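Local coordinates for protein 6-phospho-alpha-glucosidase (Merdibacter massiliensis, PDB 6VC6) that probably hydrolyses 6-phospho-alpha-glucosides to release glucose 6-phosphate, as a family 4 glycosidase that uses NAD and manganese, at residues A[2-13]-A[74-85]. Residues are numbered along the deposited sequence; the frame is centred on the assembly and turned at random.
Sequences KKYNVCIVGGGS and AYKDMDFIFMQM. With NAD (nicotinamide-adenine-dinucleotide), chain G.
Asn-5 and Asp-79 clasp each other where the two strands begin. The backbone N of Asn-5 gives a nearly straight bond (171°) to Asp-79 OD2, 3.0 Å away, on that oxygen's anti lone pair, while Asn-5 O takes both Asp-79 N and Phe-80 N. Asparagine suits the spot because its amide also donates: Asn-5 ND2 reaches Asp-77 O at 3.0 Å. With an alanine at Asp-79 the carboxylate is gone, and the amide N of Asn-5 is likely to be left without its acceptor.

From there a parallel ladder runs on through Cys-7 N to Phe-80 O, Phe-82 N to Cys-7 O, Val-9 N to Phe-82 O and Gln-84 N to Val-9 O. These are neighbouring central strands of a Rossmann-type dinucleotide-binding sheet. Ser-13 OG, in the glycine-rich turn after 4-9, donates to NAD O2N at 2.6 Å, and past the end of strand 80-83 Met-85 O accepts from NAD O3D. Gly-10 has positive phi, and a CB there would strike Gln-84 O.

On one face of the sheet, Val-6 CG1 sits squarely over the Phe-82 ring, 4.1 Å from its centroid, and Phe-80 turns its edge toward the Tyr-4 face in an offset edge-to-face pair; helix 318-331 covers these rings. On the other face lies compact Cys-7, whose first torsion, SG anti to the backbone N (chi1 167°), carries SG to the ring edge of Tyr-75, with Tyr-75 CE1 3.8 Å from Cys-7 SG. Branched Val-9 fills the next place, Val-9 CG2 against Ile-81 CG2 at 3.7 Å and CG1 against the selenomethionine methyl of Met-83, which also packs on helix 113-136.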
ATOM      1  N   LYS A   2      20.868   9.118  20.317  1.00 60.03           N
ATOM      2  CA  LYS A   2      20.577   7.813  19.737  1.00 61.08           C
ATOM      3  C   LYS A   2      20.321   7.918  18.237  1.00 58.92           C
ATOM      4  O   LYS A   2      19.609   8.813  17.780  1.00 62.01           O
ATOM      5  CB  LYS A   2      19.373   7.172  20.433  1.00 61.99           C
ATOM      6  CG  LYS A   2      19.337   5.654  20.341  1.00 63.52           C
ATOM      7  CD  LYS A   2      18.254   5.177  19.388  1.00 64.27           C
ATOM      8  CE  LYS A   2      18.040   3.675  19.505  1.00 65.17           C
ATOM      9  NZ  LYS A   2      19.222   2.908  19.024  1.00 70.17           N
ATOM     10  N   LYS A   3      20.930   7.035  17.450  1.00 56.38           N
ATOM     11  CA  LYS A   3      20.703   6.971  16.015  1.00 54.24           C
ATOM     12  C   LYS A   3      20.299   5.552  15.639  1.00 56.30           C
ATOM     13  O   LYS A   3      20.568   4.595  16.368  1.00 56.69           O
ATOM     14  CB  LYS A   3      21.945   7.421  15.235  1.00 54.66           C
ATOM     15  CG  LYS A   3      22.322   8.871  15.509  1.00 58.12           C
ATOM     16  CD  LYS A   3      23.572   9.296  14.757  1.00 63.74           C
ATOM     17  CE  LYS A   3      23.865  10.773  14.978  1.00 72.73           C
ATOM     18  NZ  LYS A   3      22.913  11.400  15.940  1.00 73.00           N
ATOM     19  N   TYR A   4      19.642   5.424  14.488  1.00 50.14           N
ATOM     20  CA  TYR A   4      18.941   4.201  14.129  1.00 54.17           C
ATOM     21  C   TYR A   4      19.540   3.557  12.886  1.00 48.34           C
ATOM     22  O   TYR A   4      20.050   4.238  11.992  1.00 48.68           O
ATOM     23  CB  TYR A   4      17.451   4.479  13.898  1.00 46.88           C
ATOM     24  CG  TYR A   4      16.746   5.012  15.123  1.00 49.18           C
ATOM     25  CD1 TYR A   4      16.186   4.149  16.055  1.00 50.26           C
ATOM     26  CD2 TYR A   4      16.649   6.379  15.354  1.00 48.50           C
ATOM     27  CE1 TYR A   4      15.544   4.630  17.179  1.00 55.13           C
ATOM     28  CE2 TYR A   4      16.009   6.870  16.476  1.00 53.46           C
ATOM     29  CZ  TYR A   4      15.458   5.991  17.385  1.00 51.67           C
ATOM     30  OH  TYR A   4      14.819   6.473  18.503  1.00 50.64           O
ATOM     31  N   ASN A   5      19.464   2.228  12.844  1.00 43.90           N
ATOM     32  CA  ASN A   5      19.861   1.440  11.685  1.00 46.33           C
ATOM     33  C   ASN A   5      18.614   1.037  10.910  1.00 45.10           C
ATOM     34  O   ASN A   5      17.673   0.483  11.487  1.00 42.03           O
ATOM     35  CB  ASN A   5      20.646   0.197  12.109  1.00 49.18           C
ATOM     36  CG  ASN A   5      21.959   0.538  12.787  1.00 53.62           C
ATOM     37  OD1 ASN A   5      22.492   1.634  12.621  1.00 49.23           O
ATOM     38  ND2 ASN A   5      22.488  -0.406  13.557  1.00 51.03           N
ATOM     39  N   VAL A   6      18.610   1.315   9.608  1.00 48.29           N
ATOM     40  CA  VAL A   6      17.444   1.105   8.759  1.00 47.27           C
ATOM     41  C   VAL A   6      17.847   0.247   7.569  1.00 48.33           C
ATOM     42  O   VAL A   6      18.943   0.403   7.021  1.00 46.36           O
ATOM     43  CB  VAL A   6      16.843   2.447   8.287  1.00 45.78           C
ATOM     44  CG1 VAL A   6      15.634   2.217   7.390  1.00 42.48           C
ATOM     45  CG2 VAL A   6      16.469   3.313   9.479  1.00 48.85           C
ATOM     46  N   CYS A   7      16.961  -0.666   7.173  1.00 43.82           N
ATOM     47  CA  CYS A   7      17.142  -1.462   5.967  1.00 45.27           C
ATOM     48  C   CYS A   7      15.889  -1.363   5.113  1.00 42.76           C
ATOM     49  O   CYS A   7      14.775  -1.544   5.616  1.00 41.75           O
ATOM     50  CB  CYS A   7      17.441  -2.928   6.296  1.00 43.56           C
ATOM     51  SG  CYS A   7      17.303  -4.038   4.871  1.00 44.70           S
ATOM     52  N   ILE A   8      16.071  -1.073   3.829  1.00 42.89           N
ATOM     53  CA  ILE A   8      14.975  -1.019   2.869  1.00 39.80           C
ATOM     54  C   ILE A   8      14.962  -2.329   2.094  1.00 40.21           C
ATOM     55  O   ILE A   8      15.930  -2.656   1.396  1.00 40.41           O
ATOM     56  CB  ILE A   8      15.111   0.181   1.919  1.00 40.80           C
ATOM     57  CG1 ILE A   8      14.897   1.493   2.675  1.00 37.65           C
ATOM     58  CG2 ILE A   8      14.121   0.062   0.768  1.00 37.51           C
ATOM     59  CD1 ILE A   8      15.109   2.727   1.823  1.00 38.41           C
ATOM     60  N   VAL A   9      13.875  -3.082   2.221  1.00 40.75           N
ATOM     61  CA  VAL A   9      13.685  -4.304   1.447  1.00 34.41           C
ATOM     62  C   VAL A   9      13.018  -3.928   0.132  1.00 40.20           C
ATOM     63  O   VAL A   9      11.899  -3.399   0.120  1.00 40.16           O
ATOM     64  CB  VAL A   9      12.849  -5.335   2.219  1.00 38.32           C
ATOM     65  CG1 VAL A   9      12.495  -6.502   1.312  1.00 37.62           C
ATOM     66  CG2 VAL A   9      13.610  -5.820   3.443  1.00 42.75           C
ATOM     67  N   GLY A  10      13.700  -4.201  -0.974  1.00 43.56           N
ATOM     68  CA  GLY A  10      13.255  -3.730  -2.269  1.00 39.62           C
ATOM     69  C   GLY A  10      14.004  -2.476  -2.669  1.00 43.08           C
ATOM     70  O   GLY A  10      13.400  -1.483  -3.084  1.00 37.25           O
ATOM     71  N   GLY A  11      15.332  -2.514  -2.534  1.00 43.38           N
ATOM     72  CA  GLY A  11      16.153  -1.358  -2.846  1.00 42.60           C
ATOM     73  C   GLY A  11      16.123  -0.953  -4.304  1.00 45.79           C
ATOM     74  O   GLY A  11      16.447   0.196  -4.625  1.00 50.65           O
ATOM     75  N   GLY A  12      15.746  -1.867  -5.194  1.00 42.08           N
ATOM     76  CA  GLY A  12      15.611  -1.560  -6.600  1.00 45.47           C
ATOM     77  C   GLY A  12      14.288  -0.955  -7.004  1.00 44.31           C
ATOM     78  O   GLY A  12      14.029  -0.795  -8.199  1.00 42.05           O
ATOM     79  N   SER A  13      13.439  -0.612  -6.040  1.00 40.94           N
ATOM     80  CA  SER A  13      12.133  -0.052  -6.353  1.00 39.72           C
ATOM     81  C   SER A  13      12.263   1.368  -6.890  1.00 42.01           C
ATOM     82  O   SER A  13      13.216   2.090  -6.582  1.00 39.16           O
ATOM     83  CB  SER A  13      11.239  -0.059  -5.114  1.00 44.52           C
ATOM     84  OG  SER A  13      10.238   0.941  -5.203  1.00 48.80           O
ATOM     85  N   ALA A  74      22.063  -7.422   5.430  1.00 49.57           N
ATOM     86  CA  ALA A  74      20.974  -6.454   5.439  1.00 47.06           C
ATOM     87  C   ALA A  74      20.247  -6.410   6.778  1.00 42.74           C
ATOM     88  O   ALA A  74      19.927  -5.325   7.273  1.00 42.59           O
ATOM     89  CB  ALA A  74      19.987  -6.770   4.314  1.00 42.36           C
ATOM     90  N   TYR A  75      19.987  -7.569   7.380  1.00 40.89           N
ATOM     91  CA  TYR A  75      19.052  -7.668   8.494  1.00 44.64           C
ATOM     92  C   TYR A  75      19.723  -7.743   9.859  1.00 43.17           C
ATOM     93  O   TYR A  75      19.019  -7.791  10.874  1.00 45.83           O
ATOM     94  CB  TYR A  75      18.147  -8.890   8.303  1.00 42.68           C
ATOM     95  CG  TYR A  75      17.406  -8.903   6.984  1.00 42.82           C
ATOM     96  CD1 TYR A  75      16.982  -7.722   6.390  1.00 43.78           C
ATOM     97  CD2 TYR A  75      17.132 -10.100   6.333  1.00 37.73           C
ATOM     98  CE1 TYR A  75      16.305  -7.730   5.185  1.00 42.48           C
ATOM     99  CE2 TYR A  75      16.455 -10.118   5.127  1.00 41.99           C
ATOM    100  CZ  TYR A  75      16.045  -8.931   4.558  1.00 43.98           C
ATOM    101  OH  TYR A  75      15.371  -8.943   3.358  1.00 43.30           O
ATOM    102  N   LYS A  76      21.050  -7.750   9.923  1.00 43.71           N
ATOM    103  CA  LYS A  76      21.735  -7.883  11.202  1.00 48.79           C
ATOM    104  C   LYS A  76      21.776  -6.544  11.928  1.00 46.50           C
ATOM    105  O   LYS A  76      22.188  -5.528  11.356  1.00 44.70           O
ATOM    106  CB  LYS A  76      23.152  -8.419  10.997  1.00 44.13           C
ATOM    107  CG  LYS A  76      23.256  -9.931  11.118  1.00 54.16           C
ATOM    108  CD  LYS A  76      24.625 -10.356  11.619  1.00 56.78           C
ATOM    109  CE  LYS A  76      25.593 -10.559  10.467  1.00 65.52           C
ATOM    110  NZ  LYS A  76      25.300 -11.811   9.715  1.00 71.24           N
ATOM    111  N   ASP A  77      21.343  -6.548  13.190  1.00 48.80           N
ATOM    112  CA  ASP A  77      21.382  -5.375  14.065  1.00 50.59           C
ATOM    113  C   ASP A  77      20.640  -4.192  13.438  1.00 52.68           C
ATOM    114  O   ASP A  77      21.197  -3.115  13.214  1.00 51.06           O
ATOM    115  CB  ASP A  77      22.829  -5.004  14.412  1.00 54.12           C
ATOM    116  CG  ASP A  77      22.918  -3.992  15.538  1.00 71.65           C
ATOM    117  OD1 ASP A  77      23.387  -2.862  15.288  1.00 77.58           O
ATOM    118  OD2 ASP A  77      22.518  -4.325  16.673  1.00 76.35           O
HETATM  119  N   MSE A  78      19.361  -4.413  13.157  1.00 47.62           N
HETATM  120  CA  MSE A  78      18.526  -3.379  12.562  1.00 44.12           C
HETATM  121  C   MSE A  78      17.434  -2.925  13.524  1.00 44.72           C
HETATM  122  O   MSE A  78      16.883  -3.728  14.277  1.00 41.45           O
HETATM  123  CB  MSE A  78      17.899  -3.878  11.259  1.00 49.34           C
HETATM  124  CG  MSE A  78      18.880  -3.984  10.102  1.00 43.45           C
HETATM  125 SE   MSE A  78      19.424  -2.242   9.417  1.00 57.18          SE
HETATM  126  CE  MSE A  78      21.330  -2.588   9.188  1.00 52.57           C
ATOM    127  N   ASP A  79      17.133  -1.628  13.500  1.00 40.60           N
ATOM    128  CA  ASP A  79      16.041  -1.082  14.297  1.00 45.35           C
ATOM    129  C   ASP A  79      14.744  -0.999  13.506  1.00 44.77           C
ATOM    130  O   ASP A  79      13.663  -1.216  14.064  1.00 41.06           O
ATOM    131  CB  ASP A  79      16.413   0.306  14.827  1.00 45.12           C
ATOM    132  CG  ASP A  79      17.603   0.276  15.765  1.00 49.57           C
ATOM    133  OD1 ASP A  79      17.536  -0.436  16.790  1.00 54.11           O
ATOM    134  OD2 ASP A  79      18.604   0.965  15.477  1.00 44.52           O
ATOM    135  N   PHE A  80      14.831  -0.694  12.213  1.00 40.06           N
ATOM    136  CA  PHE A  80      13.659  -0.549  11.364  1.00 42.39           C
ATOM    137  C   PHE A  80      13.913  -1.222  10.025  1.00 40.72           C
ATOM    138  O   PHE A  80      15.009  -1.122   9.467  1.00 42.26           O
ATOM    139  CB  PHE A  80      13.308   0.927  11.139  1.00 40.34           C
ATOM    140  CG  PHE A  80      12.659   1.583  12.321  1.00 43.65           C
ATOM    141  CD1 PHE A  80      11.293   1.477  12.525  1.00 39.43           C
ATOM    142  CD2 PHE A  80      13.413   2.308  13.228  1.00 41.68           C
ATOM    143  CE1 PHE A  80      10.692   2.081  13.612  1.00 39.57           C
ATOM    144  CE2 PHE A  80      12.817   2.915  14.317  1.00 43.80           C
ATOM    145  CZ  PHE A  80      11.455   2.802  14.508  1.00 41.01           C
ATOM    146  N   ILE A  81      12.891  -1.906   9.515  1.00 40.54           N
ATOM    147  CA  ILE A  81      12.922  -2.515   8.191  1.00 38.21           C
ATOM    148  C   ILE A  81      11.796  -1.900   7.373  1.00 37.80           C
ATOM    149  O   ILE A  81      10.616  -2.065   7.710  1.00 40.58           O
ATOM    150  CB  ILE A  81      12.779  -4.044   8.254  1.00 41.22           C
ATOM    151  CG1 ILE A  81      13.821  -4.644   9.201  1.00 42.04           C
ATOM    152  CG2 ILE A  81      12.911  -4.645   6.864  1.00 45.06           C
ATOM    153  CD1 ILE A  81      15.245  -4.498   8.716  1.00 46.15           C
ATOM    154  N   PHE A  82      12.157  -1.188   6.308  1.00 36.07           N
ATOM    155  CA  PHE A  82      11.192  -0.597   5.385  1.00 34.88           C
ATOM    156  C   PHE A  82      11.014  -1.563   4.218  1.00 41.54           C
ATOM    157  O   PHE A  82      11.942  -1.770   3.430  1.00 40.41           O
ATOM    158  CB  PHE A  82      11.660   0.772   4.892  1.00 38.39           C
ATOM    159  CG  PHE A  82      11.647   1.851   5.946  1.00 40.55           C
ATOM    160  CD1 PHE A  82      11.270   1.578   7.252  1.00 40.70           C
ATOM    161  CD2 PHE A  82      12.013   3.148   5.621  1.00 44.79           C
ATOM    162  CE1 PHE A  82      11.264   2.574   8.212  1.00 42.72           C
ATOM    163  CE2 PHE A  82      12.007   4.149   6.575  1.00 40.59           C
ATOM    164  CZ  PHE A  82      11.632   3.861   7.872  1.00 40.61           C
HETATM  165  N   MSE A  83       9.829  -2.151   4.105  1.00 35.89           N
HETATM  166  CA  MSE A  83       9.574  -3.137   3.058  1.00 43.17           C
HETATM  167  C   MSE A  83       8.722  -2.565   1.928  1.00 39.89           C
HETATM  168  O   MSE A  83       7.602  -2.108   2.155  1.00 40.06           O
HETATM  169  CB  MSE A  83       8.896  -4.375   3.648  1.00 37.99           C
HETATM  170  CG  MSE A  83       9.494  -4.841   4.964  1.00 41.71           C
HETATM  171 SE   MSE A  83       9.141  -6.725   5.321  0.70 48.42          SE
HETATM  172  CE  MSE A  83      10.320  -7.508   3.986  1.00 48.57           C
ATOM    173  N   GLN A  84       9.258  -2.596   0.710  1.00 40.47           N
ATOM    174  CA  GLN A  84       8.547  -2.117  -0.472  1.00 42.27           C
ATOM    175  C   GLN A  84       8.882  -2.997  -1.675  1.00 41.87           C
ATOM    176  O   GLN A  84       9.212  -2.517  -2.760  1.00 35.99           O
ATOM    177  CB  GLN A  84       8.865  -0.648  -0.750  1.00 41.82           C
ATOM    178  CG  GLN A  84      10.346  -0.324  -0.892  1.00 43.48           C
ATOM    179  CD  GLN A  84      10.583   1.103  -1.345  1.00 46.05           C
ATOM    180  OE1 GLN A  84      11.702   1.484  -1.687  1.00 46.41           O
ATOM    181  NE2 GLN A  84       9.522   1.904  -1.348  1.00 42.43           N
HETATM  182  N   MSE A  85       8.767  -4.304  -1.490  1.00 41.49           N
HETATM  183  CA  MSE A  85       8.971  -5.264  -2.557  1.00 41.44           C
HETATM  184  C   MSE A  85       7.772  -5.343  -3.464  1.00 43.00           C
HETATM  185  O   MSE A  85       6.687  -4.989  -3.029  1.00 40.16           O
HETATM  186  CB  MSE A  85       9.259  -6.659  -2.003  1.00 38.87           C
HETATM  187  CG  MSE A  85       8.032  -7.357  -1.417  1.00 44.72           C
HETATM  188 SE   MSE A  85       8.181  -9.301  -1.176  1.00 54.01          SE
HETATM  189  CE  MSE A  85       9.805  -9.279  -0.115  1.00 55.27           C
TER
HETATM  190  PA  NAD G 503       9.154  -1.990  -8.507  1.00 40.71           P
HETATM  191  O1A NAD G 503       9.704  -0.727  -9.126  1.00 40.30           O
HETATM  192  O2A NAD G 503       9.049  -3.249  -9.332  1.00 43.12           O
HETATM  193  O5B NAD G 503      10.013  -2.327  -7.191  1.00 43.04           O
HETATM  194  C5B NAD G 503       9.944  -3.617  -6.593  1.00 41.79           C
HETATM  195  C4B NAD G 503      11.326  -4.028  -6.113  1.00 40.45           C
HETATM  196  O4B NAD G 503      11.215  -5.079  -5.152  1.00 41.15           O
HETATM  197  C3B NAD G 503      12.158  -4.554  -7.271  1.00 40.41           C
HETATM  198  O3B NAD G 503      13.420  -3.882  -7.296  1.00 40.36           O
HETATM  199  C2B NAD G 503      12.373  -6.022  -6.971  1.00 39.24           C
HETATM  200  O2B NAD G 503      13.698  -6.422  -7.326  1.00 43.08           O
HETATM  201  C1B NAD G 503      12.157  -6.105  -5.470  1.00 38.24           C
HETATM  202  N9A NAD G 503      11.665  -7.441  -5.056  1.00 37.31           N
HETATM  203  C8A NAD G 503      10.730  -8.189  -5.673  1.00 43.58           C
HETATM  204  N7A NAD G 503      10.538  -9.364  -5.017  1.00 42.42           N
HETATM  205  C5A NAD G 503      11.369  -9.377  -3.958  1.00 39.88           C
HETATM  206  C6A NAD G 503      11.682 -10.310  -2.850  1.00 40.55           C
HETATM  207  N6A NAD G 503      11.050 -11.503  -2.736  1.00 40.85           N
HETATM  208  N1A NAD G 503      12.622  -9.931  -1.954  1.00 42.71           N
HETATM  209  C2A NAD G 503      13.260  -8.749  -2.052  1.00 42.51           C
HETATM  210  N3A NAD G 503      13.027  -7.858  -3.029  1.00 43.05           N
HETATM  211  C4A NAD G 503      12.112  -8.110  -3.994  1.00 38.87           C
HETATM  212  O3  NAD G 503       7.707  -1.682  -7.872  1.00 40.65           O
HETATM  213  PN  NAD G 503       7.242  -0.203  -7.446  1.00 40.40           P
HETATM  214  O1N NAD G 503       6.283   0.314  -8.492  1.00 36.68           O
HETATM  215  O2N NAD G 503       8.447   0.612  -7.040  1.00 35.23           O
HETATM  216  O5D NAD G 503       6.400  -0.556  -6.124  1.00 37.98           O
HETATM  217  C5D NAD G 503       7.072  -0.818  -4.894  1.00 37.33           C
HETATM  218  C4D NAD G 503       6.075  -1.436  -3.926  1.00 40.68           C
HETATM  219  O4D NAD G 503       5.499  -0.420  -3.102  1.00 39.64           O
HETATM  220  C3D NAD G 503       4.933  -2.097  -4.685  1.00 39.39           C
HETATM  221  O3D NAD G 503       4.697  -3.394  -4.133  1.00 39.87           O
HETATM  222  C2D NAD G 503       3.731  -1.226  -4.402  1.00 36.49           C
HETATM  223  O2D NAD G 503       2.534  -2.001  -4.338  1.00 38.34           O
HETATM  224  C1D NAD G 503       4.090  -0.637  -3.051  1.00 39.43           C
HETATM  225  N1N NAD G 503       3.346   0.585  -2.756  1.00 38.32           N
HETATM  226  C2N NAD G 503       2.471   0.530  -1.751  1.00 39.57           C
HETATM  227  C3N NAD G 503       1.720   1.635  -1.395  1.00 42.64           C
HETATM  228  C7N NAD G 503       0.748   1.516  -0.260  1.00 41.80           C
HETATM  229  O7N NAD G 503      -0.083   2.391  -0.086  1.00 39.00           O
HETATM  230  N7N NAD G 503       0.816   0.441   0.524  1.00 37.90           N
HETATM  231  C4N NAD G 503       1.894   2.826  -2.089  1.00 42.72           C
HETATM  232  C5N NAD G 503       2.810   2.859  -3.136  1.00 41.64           C
HETATM  233  C6N NAD G 503       3.538   1.714  -3.450  1.00 38.14           C